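Local coordinates for CCHC-type domain-containing protein (Trypanosoma brucei brucei, PDB 7C4B), which probably trims RNA from its 3' end as an RNase D-like exonuclease, using two metal ions at the active site and zinc knuckles that bind nucleotides, at residues I38-E43 / V60-D65; Y146-V151 / I195-N200. All coordinates share one frame; numbering follows the deposited sequence.

In the fold
From the N terminus the chain first reaches strand 37-44, runs through a short connection without helix, and returns antiparallel along strand 57-64; contact 1 closes this loop, a hairpin in the middle of the mixed sheet. The chain then finishes the sheet and enters the helical part, where helix 144-152 leads on to helix 190-202, with 43 residues between segments 146-151 and 195-200. Contact 2 closes that second, longer loop. The two loops follow in series and neither nests in nor crosses the other. Helix 190-202 ties them together: Ile195 lies on Ala39 and Leu40 of contact 1, Leu196 on Cys63 and Ser64, while Leu197 and Leu198 face helix 144-152.

Contact 1: I38-E43 / V60-D65; sequences IALDIE and VQACSD. With MN (manganese (II) ion), chain E; MN (manganese (II) ion), chain D.
The antiparallel hairpin in the central sheet of this DEDD-type exonuclease domain, of the RNase H-like clan, carries the first acidic pair of the active site, Asp41 and Glu43, on strand 38-43, whose residues 38 to 42 pair with 64 to 60. Two hydrogen-bonded pairs hold the register. Ala39 and Cys63 exchange both backbone bonds, with Ala39 N 2.8 Å from Cys63 O, and Asp41 and Gln61 do the same two residues further along. Between them CA-H groups also point at carbonyls, Ala62 CA lying 3.2 Å from Ala39 O.

The two faces differ. Ile38, Leu40, Ile42, Val60 and Ala62 make an apolar layer, in which Leu40 CD2 reaches Ala62 CB at 3.9 Å. The face with Ala39, Asp41, Gln61 and Cys63 lies under helix 190-202 and holds the metals. Asp41 has CG anti to its own backbone nitrogen (chi1 -162°), which carries the carboxylate out to bridge both manganese ions; Asp191 shares one of them. Its OD1 also takes a weak hydrogen bond from Ile42 N, within the strand.

Gln61 runs alongside Asp41, bent at chi2, and crosses Glu43 at about a right angle, its amide turned 40° from the Glu43 carboxylate. NE2 donates to Ala188 O and only weakly to Glu43 OE2, which places the amide beside the metal site, next to a residue seen to bind manganese in this protein. At the bridge itself, Asp41 OD2 sits 2.0 Å from one manganese and OD1 2.2 Å from the other.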
# COMPACT_ATOMS: atom_id res chain seq x y z
N ILE A 38 12.78 0.52 -0.35
CA ILE A 38 12.57 1.83 0.26
C ILE A 38 11.08 2.17 0.17
O ILE A 38 10.55 2.31 -0.94
CB ILE A 38 13.40 2.94 -0.41
CG1 ILE A 38 14.89 2.63 -0.32
CG2 ILE A 38 13.09 4.29 0.22
CD1 ILE A 38 15.76 3.63 -1.06
N ALA A 39 10.42 2.29 1.31
CA ALA A 39 9.03 2.72 1.34
C ALA A 39 8.95 4.23 1.22
O ALA A 39 9.72 4.96 1.86
CB ALA A 39 8.35 2.25 2.62
N LEU A 40 8.02 4.72 0.40
CA LEU A 40 7.94 6.13 0.08
C LEU A 40 6.52 6.65 0.24
O LEU A 40 5.54 5.92 0.04
CB LEU A 40 8.41 6.41 -1.36
CG LEU A 40 9.90 6.23 -1.64
CD1 LEU A 40 10.21 6.52 -3.10
CD2 LEU A 40 10.73 7.12 -0.73
N ASP A 41 6.42 7.93 0.61
CA ASP A 41 5.14 8.61 0.73
C ASP A 41 5.40 10.11 0.58
O ASP A 41 6.54 10.56 0.59
CB ASP A 41 4.46 8.29 2.07
CG ASP A 41 2.98 8.61 2.08
OD1 ASP A 41 2.37 8.63 0.99
OD2 ASP A 41 2.42 8.83 3.17
N ILE A 42 4.31 10.87 0.43
CA ILE A 42 4.40 12.31 0.23
C ILE A 42 3.31 12.99 1.06
O ILE A 42 2.16 12.53 1.10
CB ILE A 42 4.25 12.70 -1.26
CG1 ILE A 42 5.47 12.24 -2.06
CG2 ILE A 42 4.05 14.20 -1.42
CD1 ILE A 42 5.40 12.62 -3.52
N GLU A 43 3.68 14.08 1.73
CA GLU A 43 2.73 15.01 2.32
C GLU A 43 2.79 16.31 1.54
O GLU A 43 3.87 16.90 1.39
CB GLU A 43 3.02 15.25 3.80
CG GLU A 43 2.94 14.01 4.67
CD GLU A 43 1.55 13.39 4.72
OE1 GLU A 43 0.56 14.13 4.51
OE2 GLU A 43 1.45 12.18 4.98
N VAL A 60 8.69 14.45 1.90
CA VAL A 60 8.81 13.12 1.30
C VAL A 60 9.32 12.19 2.39
O VAL A 60 10.40 12.42 2.95
CB VAL A 60 9.74 13.11 0.08
CG1 VAL A 60 9.94 11.68 -0.42
CG2 VAL A 60 9.18 13.99 -1.03
N GLN A 61 8.54 11.16 2.70
CA GLN A 61 8.87 10.21 3.75
C GLN A 61 9.52 8.97 3.15
O GLN A 61 9.09 8.48 2.11
CB GLN A 61 7.63 9.82 4.55
CG GLN A 61 6.87 10.98 5.16
CD GLN A 61 5.78 11.51 4.25
OE1 GLN A 61 6.04 12.28 3.32
NE2 GLN A 61 4.54 11.11 4.52
N ALA A 62 10.56 8.48 3.82
CA ALA A 62 11.31 7.32 3.34
C ALA A 62 11.66 6.42 4.51
O ALA A 62 12.07 6.89 5.58
CB ALA A 62 12.59 7.75 2.61
N CYS A 63 11.50 5.11 4.30
CA CYS A 63 11.81 4.11 5.32
C CYS A 63 12.30 2.86 4.61
O CYS A 63 11.52 2.21 3.90
CB CYS A 63 10.60 3.81 6.20
SG CYS A 63 10.90 2.62 7.52
N SER A 64 13.57 2.52 4.80
CA SER A 64 14.19 1.40 4.11
C SER A 64 14.53 0.28 5.09
O SER A 64 14.39 0.42 6.31
CB SER A 64 15.45 1.85 3.36
OG SER A 64 16.55 1.97 4.25
N ASP A 65 15.00 -0.83 4.53
CA ASP A 65 15.43 -1.98 5.31
C ASP A 65 16.91 -1.93 5.70
O ASP A 65 17.41 -2.88 6.30
CB ASP A 65 15.15 -3.28 4.54
CG ASP A 65 15.75 -3.28 3.15
OD1 ASP A 65 16.53 -2.36 2.82
OD2 ASP A 65 15.44 -4.21 2.37
MN MN E . 0.59 9.46 3.65
MN MN D . 0.53 8.38 -0.25

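Contact 2: Y146-V151 / I195-N200; sequences YVLKSV and ILLLSN
Val147 is the first residue of segment 146-151 to meet segment 195-200. Its CG1, standing anti to the backbone nitrogen (chi1 173°), comes 3.7 Å from Leu198 CD1 and 4.0 Å from Leu198 CD2, so one methyl of the valine rests against both ends of the leucine fork. The two side chains cross at about a right angle. Phe128 of helix 124-136 and Phe101 also touch Val147 and extend this apolar patch.

Leu148, next in line, reaches over with a single methyl. Its CA-CB bond does not aim at the other helix, yet CD2 lies 3.8 Å from Leu197 CD2 and 3.9 Å from Leu198 CG, bearing on both neighbours at once. Against Leu197 the approach is oblique and methyl to methyl; against Leu198 it is close to perpendicular and meets the branch point. The same leucine side chain touches His194, a zinc ligand seen for this protein.

One turn after Val147, Val151 repeats its placement: CG1 is again anti to the backbone nitrogen and sits 4.0 Å from Leu198 CD2, with CB at the same distance. Leu198 is therefore flanked by Val147, Leu148 and Val151, and buries the most surface of any residue in the contact. Leu124 packs on it from helix 124-136. No hydrogen bond joins the two segments.

The segment axes stay 10.9 Å apart at an angle of 30°, a separation bridged by these branched side chains. This is plain helix-helix packing within the exonuclease domain, where helix 144-152 lies against helix 190-202, the helix that also contributes Asp191 to the metal site.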
# COMPACT_ATOMS: atom_id res chain seq x y z
N TYR A 146 -7.74 -1.76 5.83
CA TYR A 146 -8.29 -3.03 5.36
C TYR A 146 -7.17 -3.99 4.95
O TYR A 146 -7.23 -5.19 5.25
CB TYR A 146 -9.25 -2.79 4.20
CG TYR A 146 -10.03 -4.01 3.75
CD1 TYR A 146 -9.50 -4.89 2.82
CD2 TYR A 146 -11.31 -4.26 4.24
CE1 TYR A 146 -10.22 -6.00 2.40
CE2 TYR A 146 -12.03 -5.37 3.83
CZ TYR A 146 -11.48 -6.23 2.91
OH TYR A 146 -12.19 -7.33 2.49
N VAL A 147 -6.15 -3.47 4.27
CA VAL A 147 -5.04 -4.32 3.83
C VAL A 147 -4.19 -4.76 5.01
O VAL A 147 -3.75 -5.92 5.07
CB VAL A 147 -4.21 -3.58 2.76
CG1 VAL A 147 -2.96 -4.37 2.42
CG2 VAL A 147 -5.04 -3.33 1.52
N LEU A 148 -3.95 -3.86 5.97
CA LEU A 148 -3.17 -4.23 7.15
C LEU A 148 -3.87 -5.33 7.95
O LEU A 148 -3.22 -6.25 8.45
CB LEU A 148 -2.93 -3.00 8.02
CG LEU A 148 -1.84 -2.03 7.56
CD1 LEU A 148 -1.90 -0.75 8.38
CD2 LEU A 148 -0.47 -2.68 7.66
N LYS A 149 -5.19 -5.24 8.08
CA LYS A 149 -5.93 -6.25 8.82
C LYS A 149 -6.00 -7.56 8.04
O LYS A 149 -5.83 -8.64 8.61
CB LYS A 149 -7.33 -5.74 9.15
CG LYS A 149 -8.33 -6.82 9.56
CD LYS A 149 -7.92 -7.54 10.84
CE LYS A 149 -7.90 -6.59 12.03
NZ LYS A 149 -7.49 -7.29 13.28
N SER A 150 -6.25 -7.48 6.73
CA SER A 150 -6.43 -8.70 5.95
C SER A 150 -5.11 -9.44 5.75
O SER A 150 -5.08 -10.68 5.78
CB SER A 150 -7.06 -8.37 4.60
OG SER A 150 -7.23 -9.54 3.81
N VAL A 151 -4.02 -8.71 5.56
CA VAL A 151 -2.74 -9.34 5.25
C VAL A 151 -1.95 -9.66 6.51
O VAL A 151 -1.46 -10.78 6.68
CB VAL A 151 -1.92 -8.43 4.30
CG1 VAL A 151 -0.54 -9.00 4.07
CG2 VAL A 151 -2.65 -8.25 2.98
N ILE A 195 3.87 0.65 5.18
CA ILE A 195 4.19 0.17 3.84
C ILE A 195 5.32 -0.84 3.89
O ILE A 195 5.23 -1.94 3.32
CB ILE A 195 4.52 1.35 2.91
CG1 ILE A 195 3.27 2.18 2.62
CG2 ILE A 195 5.12 0.85 1.61
CD1 ILE A 195 3.55 3.44 1.82
N LEU A 196 6.42 -0.49 4.57
CA LEU A 196 7.56 -1.41 4.65
C LEU A 196 7.17 -2.70 5.36
O LEU A 196 7.65 -3.78 5.00
CB LEU A 196 8.72 -0.73 5.37
CG LEU A 196 10.01 -1.56 5.48
CD1 LEU A 196 10.54 -1.90 4.09
CD2 LEU A 196 11.06 -0.83 6.29
N LEU A 197 6.29 -2.62 6.36
CA LEU A 197 5.81 -3.83 7.03
C LEU A 197 5.08 -4.74 6.05
O LEU A 197 5.29 -5.96 6.04
CB LEU A 197 4.90 -3.45 8.20
CG LEU A 197 4.11 -4.58 8.88
CD1 LEU A 197 4.01 -4.33 10.36
CD2 LEU A 197 2.70 -4.73 8.29
N LEU A 198 4.20 -4.17 5.23
CA LEU A 198 3.41 -4.97 4.30
C LEU A 198 4.29 -5.71 3.30
O LEU A 198 3.92 -6.79 2.83
CB LEU A 198 2.40 -4.10 3.57
CG LEU A 198 1.09 -3.82 4.30
CD1 LEU A 198 0.23 -2.86 3.49
CD2 LEU A 198 0.35 -5.12 4.55
N SER A 199 5.45 -5.14 2.96
CA SER A 199 6.32 -5.79 1.98
C SER A 199 6.86 -7.12 2.50
O SER A 199 7.10 -8.04 1.72
CB SER A 199 7.46 -4.86 1.58
OG SER A 199 8.26 -4.52 2.70
N ASN A 200 7.06 -7.24 3.82
CA ASN A 200 7.52 -8.50 4.38
C ASN A 200 6.48 -9.61 4.23
O ASN A 200 6.84 -10.78 4.07
CB ASN A 200 7.90 -8.33 5.85
CG ASN A 200 8.85 -7.18 6.08
OD1 ASN A 200 8.42 -6.06 6.38
ND2 ASN A 200 10.14 -7.44 5.93